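Local coordinates for carbohydrate binding family 6 (Clostridium thermocellum, PDB 5A8C), which removes alpha-L-arabinofuranosyl groups from arabinose-containing glycans, as a family 43 glycoside hydrolase built as a five-bladed beta-propeller, at residues I71-T76 with T83-V88; Y50-H55 with P104-R109; R35-P40 with R299-D304; A27-F32 with Y282-V287. All coordinates share one frame; numbering follows the deposited sequence. Where two conformers were deposited one is given.

Contact 1: residues I71-T76 with T83-V88; sequences ITCIST and TDHGEV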
loop_
_atom_site.group_PDB
_atom_site.type_symbol
_atom_site.label_atom_id
_atom_site.label_comp_id
_atom_site.label_asym_id
_atom_site.label_seq_id
_atom_site.Cartn_x
_atom_site.Cartn_y
_atom_site.Cartn_z
ATOM N N ILE A 71 0.316 -5.431 11.508
ATOM C CA ILE A 71 1.023 -5.436 10.225
ATOM C C ILE A 71 2.039 -6.595 10.237
ATOM O O ILE A 71 2.898 -6.626 11.109
ATOM C CB ILE A 71 1.744 -4.116 10.011
ATOM C CG1 ILE A 71 0.805 -2.967 9.968
ATOM C CG2 ILE A 71 2.656 -4.177 8.790
ATOM C CD1 ILE A 71 -0.165 -3.051 8.892
ATOM N N THR A 72 1.985 -7.420 9.202
ATOM C CA THR A 72 2.910 -8.533 8.998
ATOM C C THR A 72 4.080 -8.078 8.168
ATOM O O THR A 72 3.899 -7.285 7.245
ATOM C CB THR A 72 2.153 -9.668 8.220
ATOM O OG1 THR A 72 1.009 -10.061 8.944
ATOM C CG2 THR A 72 3.057 -10.827 7.908
ATOM N N CYS A 73 5.277 -8.628 8.420
ATOM C CA CYS A 73 6.426 -8.342 7.551
ATOM C C CYS A 73 7.084 -9.662 7.179
ATOM O O CYS A 73 7.343 -10.524 8.052
ATOM C CB CYS A 73 7.436 -7.481 8.290
ATOM S SG CYS A 73 8.943 -7.110 7.434
ATOM N N ILE A 74 7.401 -9.814 5.888
ATOM C CA ILE A 74 8.210 -10.933 5.356
ATOM C C ILE A 74 9.337 -10.317 4.534
ATOM O O ILE A 74 9.235 -9.197 4.056
ATOM C CB ILE A 74 7.342 -11.926 4.556
ATOM C CG1 ILE A 74 6.827 -11.340 3.252
ATOM C CG2 ILE A 74 6.233 -12.489 5.408
ATOM C CD1 ILE A 74 6.079 -12.316 2.374
ATOM N N SER A 75 10.406 -11.087 4.313
ATOM C CA SER A 75 11.482 -10.565 3.482
ATOM C C SER A 75 12.221 -11.660 2.792
ATOM O O SER A 75 12.174 -12.843 3.143
ATOM C CB SER A 75 12.489 -9.710 4.274
ATOM O OG SER A 75 13.350 -10.530 5.072
ATOM N N THR A 76 13.019 -11.240 1.805
ATOM C CA THR A 76 13.851 -12.157 1.040
ATOM C C THR A 76 15.118 -11.466 0.584
ATOM O O THR A 76 15.136 -10.275 0.364
ATOM C CB THR A 76 13.087 -12.666 -0.183
ATOM O OG1 THR A 76 13.805 -13.765 -0.789
ATOM C CG2 THR A 76 12.827 -11.591 -1.235
ATOM N N THR A 83 11.443 -15.110 4.596
ATOM C CA THR A 83 11.494 -15.181 6.042
ATOM C C THR A 83 10.318 -14.463 6.642
ATOM O O THR A 83 9.981 -13.345 6.245
ATOM C CB THR A 83 12.794 -14.542 6.548
ATOM O OG1 THR A 83 13.899 -15.233 5.945
ATOM C CG2 THR A 83 12.899 -14.574 8.031
ATOM N N ASP A 84 9.661 -15.099 7.597
ATOM C CA ASP A 84 8.544 -14.529 8.337
ATOM C C ASP A 84 9.063 -13.769 9.505
ATOM O O ASP A 84 9.634 -14.345 10.426
ATOM C CB ASP A 84 7.659 -15.688 8.771
ATOM C CG ASP A 84 6.396 -15.278 9.493
ATOM O OD1 ASP A 84 6.115 -14.070 9.630
ATOM O OD2 ASP A 84 5.636 -16.208 9.896
ATOM N N HIS A 85 8.829 -12.440 9.534
ATOM C CA HIS A 85 9.223 -11.606 10.658
ATOM C C HIS A 85 8.101 -11.349 11.644
ATOM O O HIS A 85 8.252 -10.531 12.574
ATOM C CB HIS A 85 9.819 -10.302 10.169
ATOM C CG HIS A 85 10.987 -10.482 9.256
ATOM N ND1 HIS A 85 12.182 -11.022 9.666
ATOM C CD2 HIS A 85 11.132 -10.244 7.942
ATOM C CE1 HIS A 85 13.016 -11.020 8.639
ATOM N NE2 HIS A 85 12.412 -10.578 7.566
ATOM N N GLY A 86 6.938 -12.010 11.465
ATOM C CA GLY A 86 5.833 -11.837 12.369
ATOM C C GLY A 86 5.114 -10.516 12.166
ATOM O O GLY A 86 5.228 -9.872 11.096
ATOM N N GLU A 87 4.358 -10.120 13.159
ATOM C CA GLU A 87 3.661 -8.868 13.153
ATOM C C GLU A 87 4.529 -7.849 13.851
ATOM O O GLU A 87 4.829 -7.969 15.011
ATOM C CB GLU A 87 2.243 -8.983 13.711
ATOM C CG GLU A 87 1.219 -9.532 12.697
ATOM C CD GLU A 87 1.477 -10.973 12.354
ATOM O OE1 GLU A 87 1.329 -11.818 13.268
ATOM O OE2 GLU A 87 1.792 -11.281 11.205
ATOM N N VAL A 88 4.916 -6.806 13.112
ATOM C CA VAL A 88 5.907 -5.823 13.520
ATOM C C VAL A 88 5.316 -4.537 14.079
ATOM O O VAL A 88 6.052 -3.737 14.624
ATOM C CB VAL A 88 6.872 -5.509 12.342
ATOM C CG1 VAL A 88 7.595 -6.763 11.900
ATOM C CG2 VAL A 88 6.127 -4.835 11.170
#
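His85 reaches across to Ser75 on the neighbouring strand. Its CB lies 3.3 Å from Cys73 O, the oxygen that also accepts the hydrogen bond from His85 N. Chi1 (-57°) sets CG anti to the carbonyl carbon; from there the ring lies with CD2 and NE2 nearest strand 71-76. CD2 passes 3.9 Å from Cys73 SG, and NE2 ends in a hydrogen bond of 2.7 Å with Ser75 OG, which meets the ring at its edge. Either group can act as donor or acceptor, which suits the pair to this place; Arg48 also holds the serine oxygen. On the other face of the sheet, Thr72 OG1 donates to Glu87 OE2 over 2.7 Å, from the anti side of the carboxylate. Arg35 makes salt bridges to both Glu87 and Asp84. Asp84 OD1 accepts from Gly86 N at 2.9 Å, closing an Asx turn; the positive phi of Gly86 (75°) by itself favours glycine. Here the register slips by one residue, a beta bulge in the antiparallel hairpin that forms the last two strands of a four-stranded propeller blade.

Contact 2: residues Y50-H55 with P104-R109; sequences YIYCSH and PSIVYR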
loop_
_atom_site.group_PDB
_atom_site.type_symbol
_atom_site.label_atom_id
_atom_site.label_comp_id
_atom_site.label_asym_id
_atom_site.label_seq_id
_atom_site.Cartn_x
_atom_site.Cartn_y
_atom_site.Cartn_z
ATOM N N TYR A 50 11.782 -6.256 1.701
ATOM C CA TYR A 50 10.847 -6.401 2.811
ATOM C C TYR A 50 9.472 -6.027 2.298
ATOM O O TYR A 50 9.279 -4.987 1.683
ATOM C CB TYR A 50 11.221 -5.478 3.985
ATOM C CG TYR A 50 12.500 -5.824 4.681
ATOM C CD1 TYR A 50 13.713 -5.386 4.203
ATOM C CD2 TYR A 50 12.478 -6.578 5.829
ATOM C CE1 TYR A 50 14.895 -5.742 4.843
ATOM C CE2 TYR A 50 13.649 -6.970 6.488
ATOM C CZ TYR A 50 14.861 -6.535 5.975
ATOM O OH TYR A 50 16.049 -6.877 6.612
ATOM N N ILE A 51 8.483 -6.870 2.654
ATOM C CA ILE A 51 7.061 -6.611 2.323
ATOM C C ILE A 51 6.281 -6.537 3.627
ATOM O O ILE A 51 6.402 -7.422 4.485
ATOM C CB ILE A 51 6.480 -7.714 1.410
ATOM C CG1 ILE A 51 7.292 -7.875 0.127
ATOM C CG2 ILE A 51 5.043 -7.333 1.063
ATOM C CD1 ILE A 51 6.809 -9.024 -0.753
ATOM N N TYR A 52 5.518 -5.441 3.764
ATOM C CA TYR A 52 4.676 -5.203 4.921
ATOM C C TYR A 52 3.238 -5.299 4.457
ATOM O O TYR A 52 2.885 -4.683 3.431
ATOM C CB TYR A 52 4.949 -3.770 5.479
ATOM C CG TYR A 52 6.358 -3.588 5.928
ATOM C CD1 TYR A 52 7.383 -3.360 5.002
ATOM C CD2 TYR A 52 6.730 -3.682 7.250
ATOM C CE1 TYR A 52 8.680 -3.209 5.394
ATOM C CE2 TYR A 52 8.036 -3.532 7.667
ATOM C CZ TYR A 52 9.025 -3.317 6.726
ATOM O OH TYR A 52 10.341 -3.159 7.067
ATOM N N CYS A 53 2.388 -5.949 5.236
ATOM C CA CYS A 53 1.032 -6.231 4.806
ATOM C C CYS A 53 0.049 -5.978 5.949
ATOM O O CYS A 53 0.358 -6.213 7.117
ATOM C CB CYS A 53 0.841 -7.691 4.400
ATOM S SG CYS A 53 1.874 -8.206 3.021
ATOM N N SER A 54 -1.168 -5.577 5.587
ATOM C CA SER A 54 -2.293 -5.767 6.499
ATOM C C SER A 54 -2.330 -7.224 6.940
ATOM O O SER A 54 -2.314 -8.099 6.063
ATOM C CB SER A 54 -3.597 -5.501 5.737
ATOM O OG SER A 54 -3.737 -4.153 5.371
ATOM N N HIS A 55 -2.373 -7.499 8.234
ATOM C CA HIS A 55 -2.592 -8.878 8.698
ATOM C C HIS A 55 -4.097 -9.137 8.789
ATOM O O HIS A 55 -4.774 -8.565 9.644
ATOM C CB HIS A 55 -1.954 -9.074 10.023
ATOM C CG HIS A 55 -2.277 -10.403 10.670
ATOM N ND1 HIS A 55 -2.491 -11.639 10.104
ATOM C CD2 HIS A 55 -2.439 -10.577 11.998
ATOM C CE1 HIS A 55 -2.778 -12.509 11.086
ATOM N NE2 HIS A 55 -2.733 -11.885 12.242
ATOM N N PRO A 104 -0.463 -0.705 5.047
ATOM C CA PRO A 104 0.741 0.039 5.402
ATOM C C PRO A 104 1.412 0.698 4.212
ATOM O O PRO A 104 1.356 0.239 3.068
ATOM C CB PRO A 104 1.644 -1.063 6.013
ATOM C CG PRO A 104 1.205 -2.320 5.316
ATOM C CD PRO A 104 -0.284 -2.156 5.166
ATOM N N SER A 105 2.175 1.761 4.509
ATOM C CA SER A 105 3.128 2.361 3.570
ATOM C C SER A 105 4.458 2.442 4.295
ATOM O O SER A 105 4.519 2.914 5.415
ATOM C CB SER A 105 2.665 3.742 3.167
ATOM O OG SER A 105 3.565 4.384 2.290
ATOM N N ILE A 106 5.536 1.931 3.671
ATOM C CA ILE A 106 6.853 1.878 4.305
ATOM C C ILE A 106 7.818 2.812 3.553
ATOM O O ILE A 106 7.876 2.789 2.310
ATOM C CB ILE A 106 7.380 0.419 4.318
ATOM C CG1 ILE A 106 8.715 0.309 5.061
ATOM C CG2 ILE A 106 7.442 -0.206 2.936
ATOM C CD1 ILE A 106 8.661 0.549 6.532
ATOM N N VAL A 107 8.630 3.507 4.325
ATOM C CA VAL A 107 9.700 4.370 3.785
ATOM C C VAL A 107 10.925 4.173 4.675
ATOM O O VAL A 107 10.829 4.175 5.898
ATOM C CB VAL A 107 9.282 5.860 3.773
ATOM C CG1 VAL A 107 10.401 6.708 3.226
ATOM C CG2 VAL A 107 8.040 6.048 2.954
ATOM N N TYR A 108 12.100 4.071 4.019
ATOM C CA TYR A 108 13.404 4.093 4.695
ATOM C C TYR A 108 14.026 5.482 4.485
ATOM O O TYR A 108 14.250 5.870 3.349
ATOM C CB TYR A 108 14.283 2.982 4.137
ATOM C CG TYR A 108 15.701 2.941 4.655
ATOM C CD1 TYR A 108 15.983 2.840 6.013
ATOM C CD2 TYR A 108 16.795 2.982 3.782
ATOM C CE1 TYR A 108 17.286 2.767 6.498
ATOM C CE2 TYR A 108 18.088 2.926 4.268
ATOM C CZ TYR A 108 18.334 2.821 5.615
ATOM O OH TYR A 108 19.642 2.782 6.045
ATOM N N ARG A 109 14.190 6.218 5.585
ATOM C CA ARG A 109 14.748 7.585 5.482
ATOM C C ARG A 109 15.466 7.877 6.760
ATOM O O ARG A 109 15.033 7.410 7.832
ATOM C CB ARG A 109 13.632 8.617 5.263
ATOM C CG ARG A 109 14.168 9.977 4.822
ATOM C CD ARG A 109 13.117 10.997 4.603
ATOM N NE ARG A 109 13.697 12.165 3.967
ATOM C CZ ARG A 109 13.033 13.262 3.624
ATOM N NH1 ARG A 109 11.760 13.379 3.872
ATOM N NH2 ARG A 109 13.688 14.248 3.032
#
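Where Tyr52 and Pro104 meet, strands 50-55 and 104-109 run nearly antiparallel (158°), but their axes come no closer than 7.0 Å and no hydrogen bond joins them. They belong to different sheets, consecutive blades of the beta-propeller, and side chains fill the space between. Pro104 packs against backbone: its CG lies 3.5 Å from Tyr52 O and its CD 3.6 Å from Ser54 N. A compact apolar ring suits this buried place. The hydroxyl of Ser54 turns to Asp39 and to the backbone N of Ala103, while the Tyr52 OH bonds to Pro132 O, so the tyrosine combines a greasy ring with a satisfied polar end. Leu115, on the strand after 104-109, touches Tyr52, Pro104 and Ile106 together. Tyr52 and Ile106 cross at about a right angle. With CG1 anti to the backbone N (chi1 -176°), Ile106 brings CG1 to 3.5 Å from Tyr52 CE1, and its CD1 makes a CH-pi contact over one ring face, 4.1 Å from the Tyr52 ring centroid and offset toward the rim.

Contact 3: residues R35-P40 with R299-D304; sequences RFTADP and RNVCID. With TRS (2-amino-2-hydroxymethyl-propane-1,3-diol), chain C.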
loop_
_atom_site.group_PDB
_atom_site.type_symbol
_atom_site.label_atom_id
_atom_site.label_comp_id
_atom_site.label_asym_id
_atom_site.label_seq_id
_atom_site.Cartn_x
_atom_site.Cartn_y
_atom_site.Cartn_z
ATOM N N ARG A 35 -0.083 -16.976 7.669
ATOM C CA ARG A 35 -1.154 -16.143 8.119
ATOM C C ARG A 35 -1.632 -15.367 6.912
ATOM O O ARG A 35 -0.886 -15.223 5.953
ATOM C CB ARG A 35 -0.690 -15.202 9.248
ATOM C CG ARG A 35 -0.224 -15.921 10.496
ATOM C CD ARG A 35 0.329 -15.046 11.608
ATOM N NE ARG A 35 1.365 -14.147 11.155
ATOM C CZ ARG A 35 2.585 -14.499 10.786
ATOM N NH1 ARG A 35 3.006 -15.753 10.810
ATOM N NH2 ARG A 35 3.420 -13.583 10.378
ATOM N N PHE A 36 -2.858 -14.840 6.969
ATOM C CA PHE A 36 -3.393 -14.102 5.821
ATOM C C PHE A 36 -2.856 -12.665 5.792
ATOM O O PHE A 36 -2.697 -12.018 6.836
ATOM C CB PHE A 36 -4.932 -14.152 5.881
ATOM C CG PHE A 36 -5.468 -15.553 5.734
ATOM C CD1 PHE A 36 -5.378 -16.186 4.502
ATOM C CD2 PHE A 36 -6.021 -16.229 6.806
ATOM C CE1 PHE A 36 -5.827 -17.494 4.362
ATOM C CE2 PHE A 36 -6.449 -17.551 6.661
ATOM C CZ PHE A 36 -6.362 -18.162 5.436
ATOM N N THR A 37 -2.586 -12.201 4.576
ATOM C CA THR A 37 -1.914 -10.918 4.350
ATOM C C THR A 37 -2.539 -10.221 3.166
ATOM O O THR A 37 -2.952 -10.839 2.179
ATOM C CB THR A 37 -0.398 -11.154 4.035
ATOM O OG1 THR A 37 -0.196 -12.096 2.991
ATOM C CG2 THR A 37 0.343 -11.582 5.301
ATOM N N ALA A 38 -2.565 -8.875 3.232
ATOM C CA ALA A 38 -3.212 -8.066 2.202
ATOM C C ALA A 38 -2.510 -6.709 2.077
ATOM O O ALA A 38 -1.696 -6.314 2.926
ATOM C CB ALA A 38 -4.676 -7.817 2.547
ATOM N N ASP A 39 -2.835 -6.023 0.996
ATOM C CA ASP A 39 -2.466 -4.575 0.880
ATOM C C ASP A 39 -0.979 -4.320 1.046
ATOM O O ASP A 39 -0.552 -3.475 1.836
ATOM C CB ASP A 39 -3.240 -3.736 1.909
ATOM C CG ASP A 39 -4.705 -4.043 1.959
ATOM O OD1 ASP A 39 -5.328 -4.257 0.911
ATOM O OD2 ASP A 39 -5.252 -3.996 3.126
ATOM N N PRO A 40 -0.133 -5.077 0.332
ATOM C CA PRO A 40 1.304 -4.971 0.576
ATOM C C PRO A 40 1.926 -3.628 0.237
ATOM O O PRO A 40 1.492 -2.951 -0.728
ATOM C CB PRO A 40 1.866 -6.060 -0.312
ATOM C CG PRO A 40 0.893 -6.166 -1.451
ATOM C CD PRO A 40 -0.441 -6.003 -0.770
ATOM N N ARG A 299 -6.940 -12.879 2.708
ATOM C CA ARG A 299 -6.139 -12.657 1.512
ATOM C C ARG A 299 -4.725 -13.220 1.702
ATOM O O ARG A 299 -4.319 -13.558 2.805
ATOM C CB ARG A 299 -6.124 -11.171 1.193
ATOM C CG ARG A 299 -7.497 -10.642 0.766
ATOM C CD ARG A 299 -7.623 -9.152 0.831
ATOM N NE ARG A 299 -7.839 -8.687 2.195
ATOM C CZ ARG A 299 -7.994 -7.400 2.486
ATOM N NH1 ARG A 299 -8.173 -6.502 1.533
ATOM N NH2 ARG A 299 -7.954 -7.002 3.740
ATOM N N ASN A 300 -3.968 -13.256 0.604
ATOM C CA ASN A 300 -2.537 -13.571 0.683
ATOM C C ASN A 300 -1.765 -12.708 -0.290
ATOM O O ASN A 300 -2.212 -12.431 -1.420
ATOM C CB ASN A 300 -2.255 -15.057 0.455
ATOM C CG ASN A 300 -2.746 -15.524 -0.904
ATOM O OD1 ASN A 300 -3.880 -15.953 -1.075
ATOM N ND2 ASN A 300 -1.863 -15.437 -1.900
ATOM N N VAL A 301 -0.557 -12.343 0.114
ATOM C CA VAL A 301 0.339 -11.558 -0.730
ATOM C C VAL A 301 0.778 -12.338 -1.951
ATOM O O VAL A 301 0.963 -13.560 -1.945
ATOM C CB VAL A 301 1.516 -11.053 0.103
ATOM C CG1 VAL A 301 2.383 -12.195 0.642
ATOM C CG2 VAL A 301 2.379 -10.045 -0.610
ATOM N N CYS A 302 1.058 -11.606 -3.039
ATOM C CA CYS A 302 1.561 -12.068 -4.315
ATOM C C CYS A 302 2.643 -11.119 -4.824
ATOM O O CYS A 302 2.649 -9.949 -4.459
ATOM C CB CYS A 302 0.440 -12.180 -5.354
ATOM S SG CYS A 302 -0.878 -13.344 -5.013
ATOM N N ILE A 303 3.446 -11.603 -5.752
ATOM C CA ILE A 303 4.463 -10.795 -6.409
ATOM C C ILE A 303 4.602 -11.215 -7.847
ATOM O O ILE A 303 4.646 -12.425 -8.139
ATOM C CB ILE A 303 5.800 -10.812 -5.630
ATOM C CG1 ILE A 303 6.802 -9.825 -6.220
ATOM C CG2 ILE A 303 6.382 -12.230 -5.532
ATOM C CD1 ILE A 303 8.036 -9.624 -5.341
ATOM N N ASP A 304 4.758 -10.256 -8.763
ATOM C CA ASP A 304 5.056 -10.514 -10.154
ATOM C C ASP A 304 5.958 -9.442 -10.717
ATOM O O ASP A 304 5.969 -8.317 -10.206
ATOM C CB ASP A 304 3.793 -10.732 -11.010
ATOM C CG ASP A 304 3.318 -12.216 -10.959
ATOM O OD1 ASP A 304 4.125 -13.094 -11.369
ATOM O OD2 ASP A 304 2.177 -12.482 -10.509
HETATM C C TRS C . -8.525 -1.736 2.381
HETATM C C1 TRS C . -9.191 -0.473 2.913
HETATM C C2 TRS C . -7.226 -1.384 1.672
HETATM C C3 TRS C . -8.292 -2.769 3.519
HETATM N N TRS C . -9.446 -2.370 1.364
HETATM O O1 TRS C . -8.285 0.174 3.802
HETATM O O2 TRS C . -7.477 -0.727 0.426
HETATM O O3 TRS C . -7.872 -4.022 3.071
#
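Thr37 and Arg299 make the close-packed part of this contact. Thr37 N donates to Arg299 O at 2.8 Å, from a position 49° above the carbonyl plane. The same Arg299 O sits at the edge of the Phe36 ring, 3.2 Å from Phe36 CB. Thr37 also serves with its side chain: OG1, held between the backbone N and the carbonyl carbon (chi1 52°), accepts from Val301 N at 2.9 Å. A threonine fits here because its hydroxyl takes the place of a backbone acceptor. Ala38 is small enough for its CB to rest over the centre of the flat Arg299 guanidinium, 3.2 Å above the plane.

The direct contact is looser beside the pocket holding TRS, probably a crystallisation molecule. There Asp39 OD1 and Arg299 NH1 form only a long salt bridge of 3.7 Å, with the oxygen well out of the guanidinium plane. TRS O3 ties the two together: Arg299 NH1 and NH2 both donate to it, and it donates to Asp39 OD2 at 2.6 Å. Asp56 and Asn266 further fix the guanidinium. Asp162 and Glu211 also bond TRS, consistent with the acid-lined active site of family 43. In the fold, the chain turns a corner at Asp39, after which strand 36-45 runs on as an outermost strand of the first blade, beside 48-56; strand 300-306 is the edge strand beside 277-284, with Val301 touching Ile74 of strand 70-76.

Contact 4: residues A27-F32 with Y282-V287; sequences ADYPIF and YHNRTV
Tyr29 brings the end of its ring against the methyl of Thr286, with its OH 3.8 Å and its CZ 4.0 Å from Thr286 CG2. Its CG is anti to the backbone N (chi1 175°), and the phenol reaches tip to tip toward Asn284. There Asn284 ND2 donates to Tyr29 OH at 2.9 Å, the N-H...O angle being 151°. The ring and amide planes stand 68° apart, yet the hydroxyl lies close to the amide plane, where an N-H of the amide can point at it. Asparagine suits the position because it works at both branches: ND2 also bonds to Pro260 O, while OD1 receives a weak bond from Thr286 N, two residues on.

Pro30, preceded by a cis peptide bond, carries the apolar half. Its CG lies 3.7 Å from Val287 CG2, the two side chains crossing at a slant, and its CB is also near Thr286 CG2. The proline and valine offer only hydrocarbon here, whereas Thr286 keeps its hydroxyl for Asp261. Arg285 occupies the N-cap position before helix 286-291. Loop 27-32 packs on the passage from strand 277-284 into that helix through Asn284, Thr286 and Val287. Across the two segments, one hydrogen bond between uncharged groups fixes the end of the phenol, while the remainder is hydrocarbon packing, with no salt bridge, so the contact rests on shape and a single polar link rather than on charge.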
loop_
_atom_site.group_PDB
_atom_site.type_symbol
_atom_site.label_atom_id
_atom_site.label_comp_id
_atom_site.label_asym_id
_atom_site.label_seq_id
_atom_site.Cartn_x
_atom_site.Cartn_y
_atom_site.Cartn_z
ATOM N N ALA A 27 10.724 -20.964 -7.655
ATOM C CA ALA A 27 10.087 -20.121 -6.648
ATOM C C ALA A 27 8.716 -20.633 -6.363
ATOM O O ALA A 27 8.087 -21.289 -7.190
ATOM C CB ALA A 27 10.079 -18.695 -7.134
ATOM N N ASP A 28 8.192 -20.251 -5.224
ATOM C CA ASP A 28 6.939 -20.816 -4.778
ATOM C C ASP A 28 5.767 -19.948 -5.148
ATOM O O ASP A 28 5.879 -18.715 -5.295
ATOM C CB ASP A 28 6.962 -20.878 -3.266
ATOM C CG ASP A 28 8.046 -21.742 -2.745
ATOM O OD1 ASP A 28 8.565 -22.607 -3.461
ATOM O OD2 ASP A 28 8.493 -21.562 -1.601
ATOM N N TYR A 29 4.591 -20.561 -5.250
ATOM C CA TYR A 29 3.338 -19.849 -5.311
ATOM C C TYR A 29 2.288 -20.663 -4.563
ATOM O O TYR A 29 2.062 -21.827 -4.908
ATOM C CB TYR A 29 2.899 -19.692 -6.749
ATOM C CG TYR A 29 1.528 -19.055 -6.856
ATOM C CD1 TYR A 29 1.344 -17.692 -6.746
ATOM C CD2 TYR A 29 0.389 -19.799 -7.096
ATOM C CE1 TYR A 29 0.106 -17.106 -6.845
ATOM C CE2 TYR A 29 -0.844 -19.218 -7.215
ATOM C CZ TYR A 29 -0.996 -17.865 -7.109
ATOM O OH TYR A 29 -2.198 -17.264 -7.252
ATOM N N PRO A 30 1.614 -20.091 -3.580
ATOM C CA PRO A 30 1.795 -18.738 -3.048
ATOM C C PRO A 30 3.115 -18.610 -2.259
ATOM O O PRO A 30 3.671 -19.598 -1.795
ATOM C CB PRO A 30 0.584 -18.548 -2.171
ATOM C CG PRO A 30 0.203 -19.908 -1.773
ATOM C CD PRO A 30 0.527 -20.797 -2.902
ATOM N N ILE A 31 3.608 -17.379 -2.124
ATOM C CA ILE A 31 4.872 -17.172 -1.448
ATOM C C ILE A 31 4.811 -17.305 0.055
ATOM O O ILE A 31 5.827 -17.610 0.688
ATOM C CB ILE A 31 5.559 -15.828 -1.847
ATOM C CG1 ILE A 31 4.778 -14.598 -1.378
ATOM C CG2 ILE A 31 5.842 -15.780 -3.338
ATOM C CD1 ILE A 31 5.520 -13.302 -1.603
ATOM N N PHE A 32 3.647 -17.048 0.658
ATOM C CA PHE A 32 3.513 -16.975 2.118
ATOM C C PHE A 32 2.109 -17.310 2.523
ATOM O O PHE A 32 1.169 -16.572 2.187
ATOM C CB PHE A 32 3.888 -15.574 2.624
ATOM C CG PHE A 32 3.797 -15.438 4.106
ATOM C CD1 PHE A 32 4.713 -16.079 4.947
ATOM C CD2 PHE A 32 2.789 -14.697 4.689
ATOM C CE1 PHE A 32 4.620 -15.956 6.311
ATOM C CE2 PHE A 32 2.702 -14.574 6.059
ATOM C CZ PHE A 32 3.621 -15.197 6.884
ATOM N N TYR A 282 1.063 -7.505 -4.584
ATOM C CA TYR A 282 -0.396 -7.354 -4.562
ATOM C C TYR A 282 -0.972 -8.430 -3.717
ATOM O O TYR A 282 -0.227 -9.135 -2.971
ATOM C CB TYR A 282 -0.954 -7.291 -5.994
ATOM C CG TYR A 282 -0.686 -8.513 -6.834
ATOM C CD1 TYR A 282 0.522 -8.675 -7.506
ATOM C CD2 TYR A 282 -1.658 -9.484 -6.992
ATOM C CE1 TYR A 282 0.764 -9.791 -8.309
ATOM C CE2 TYR A 282 -1.417 -10.581 -7.800
ATOM C CZ TYR A 282 -0.237 -10.705 -8.481
ATOM O OH TYR A 282 -0.066 -11.806 -9.297
ATOM N N HIS A 283 -2.269 -8.660 -3.763
ATOM C CA HIS A 283 -2.874 -9.783 -3.042
ATOM C C HIS A 283 -3.900 -10.494 -3.878
ATOM O O HIS A 283 -4.496 -9.969 -4.833
ATOM C CB HIS A 283 -3.473 -9.358 -1.655
ATOM C CG HIS A 283 -4.643 -8.433 -1.715
ATOM N ND1 HIS A 283 -4.647 -7.241 -1.045
ATOM C CD2 HIS A 283 -5.860 -8.606 -2.312
ATOM C CE1 HIS A 283 -5.809 -6.697 -1.273
ATOM N NE2 HIS A 283 -6.572 -7.468 -2.033
ATOM N N ASN A 284 -4.155 -11.761 -3.496
ATOM C CA ASN A 284 -5.305 -12.485 -3.992
ATOM C C ASN A 284 -5.832 -13.350 -2.867
ATOM O O ASN A 284 -5.574 -13.073 -1.692
ATOM C CB ASN A 284 -5.025 -13.231 -5.314
ATOM C CG ASN A 284 -4.156 -14.451 -5.196
ATOM O OD1 ASN A 284 -3.657 -14.762 -4.117
ATOM N ND2 ASN A 284 -3.971 -15.126 -6.310
ATOM N N ARG A 285 -6.656 -14.336 -3.209
ATOM C CA ARG A 285 -7.324 -15.197 -2.217
ATOM C C ARG A 285 -7.110 -16.674 -2.503
ATOM O O ARG A 285 -7.960 -17.491 -2.227
ATOM C CB ARG A 285 -8.787 -14.791 -2.101
ATOM C CG ARG A 285 -8.954 -13.388 -1.510
ATOM C CD ARG A 285 -10.210 -12.667 -1.999
ATOM N NE ARG A 285 -10.560 -11.552 -1.148
ATOM C CZ ARG A 285 -10.319 -10.252 -1.375
ATOM N NH1 ARG A 285 -9.621 -9.826 -2.423
ATOM N NH2 ARG A 285 -10.808 -9.378 -0.532
ATOM N N THR A 286 -5.921 -17.008 -3.066
ATOM C CA THR A 286 -5.650 -18.379 -3.433
ATOM C C THR A 286 -5.485 -19.291 -2.235
ATOM O O THR A 286 -5.861 -20.486 -2.295
ATOM C CB THR A 286 -4.502 -18.481 -4.405
ATOM O OG1 THR A 286 -4.609 -19.730 -5.116
ATOM C CG2 THR A 286 -3.186 -18.349 -3.778
ATOM N N VAL A 287 -4.881 -18.837 -1.138
ATOM C CA VAL A 287 -4.743 -19.671 0.049
ATOM C C VAL A 287 -6.082 -20.056 0.611
ATOM O O VAL A 287 -6.369 -21.239 0.893
ATOM C CB VAL A 287 -3.804 -19.032 1.095
ATOM C CG1 VAL A 287 -3.764 -19.870 2.386
ATOM C CG2 VAL A 287 -2.409 -18.793 0.529
#

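How the contacts relate
Along the chain, the first segments come in the order contact 4, 3, 2, 1. Contact 1 is nested inside the loop closed by contact 2, and contact 2 inside that of contact 3, whereas contacts 3 and 4 cross. Contacts 1, 2 and 3 share the four-stranded sheet 36-45, 48-56, 70-76 and 83-90, their centres 10 to 12 Å apart. Contact 2 links this blade to the following sheet; contact 3 links it to the C-terminal one, and so helps close the propeller ring. Contact 4, centred about 7 Å from contact 3, adds the N-terminal loop beside that junction. Phe32 of contact 4 packs on Ile74 and Asp84 of contact 1, so this loop also lies against the first blade.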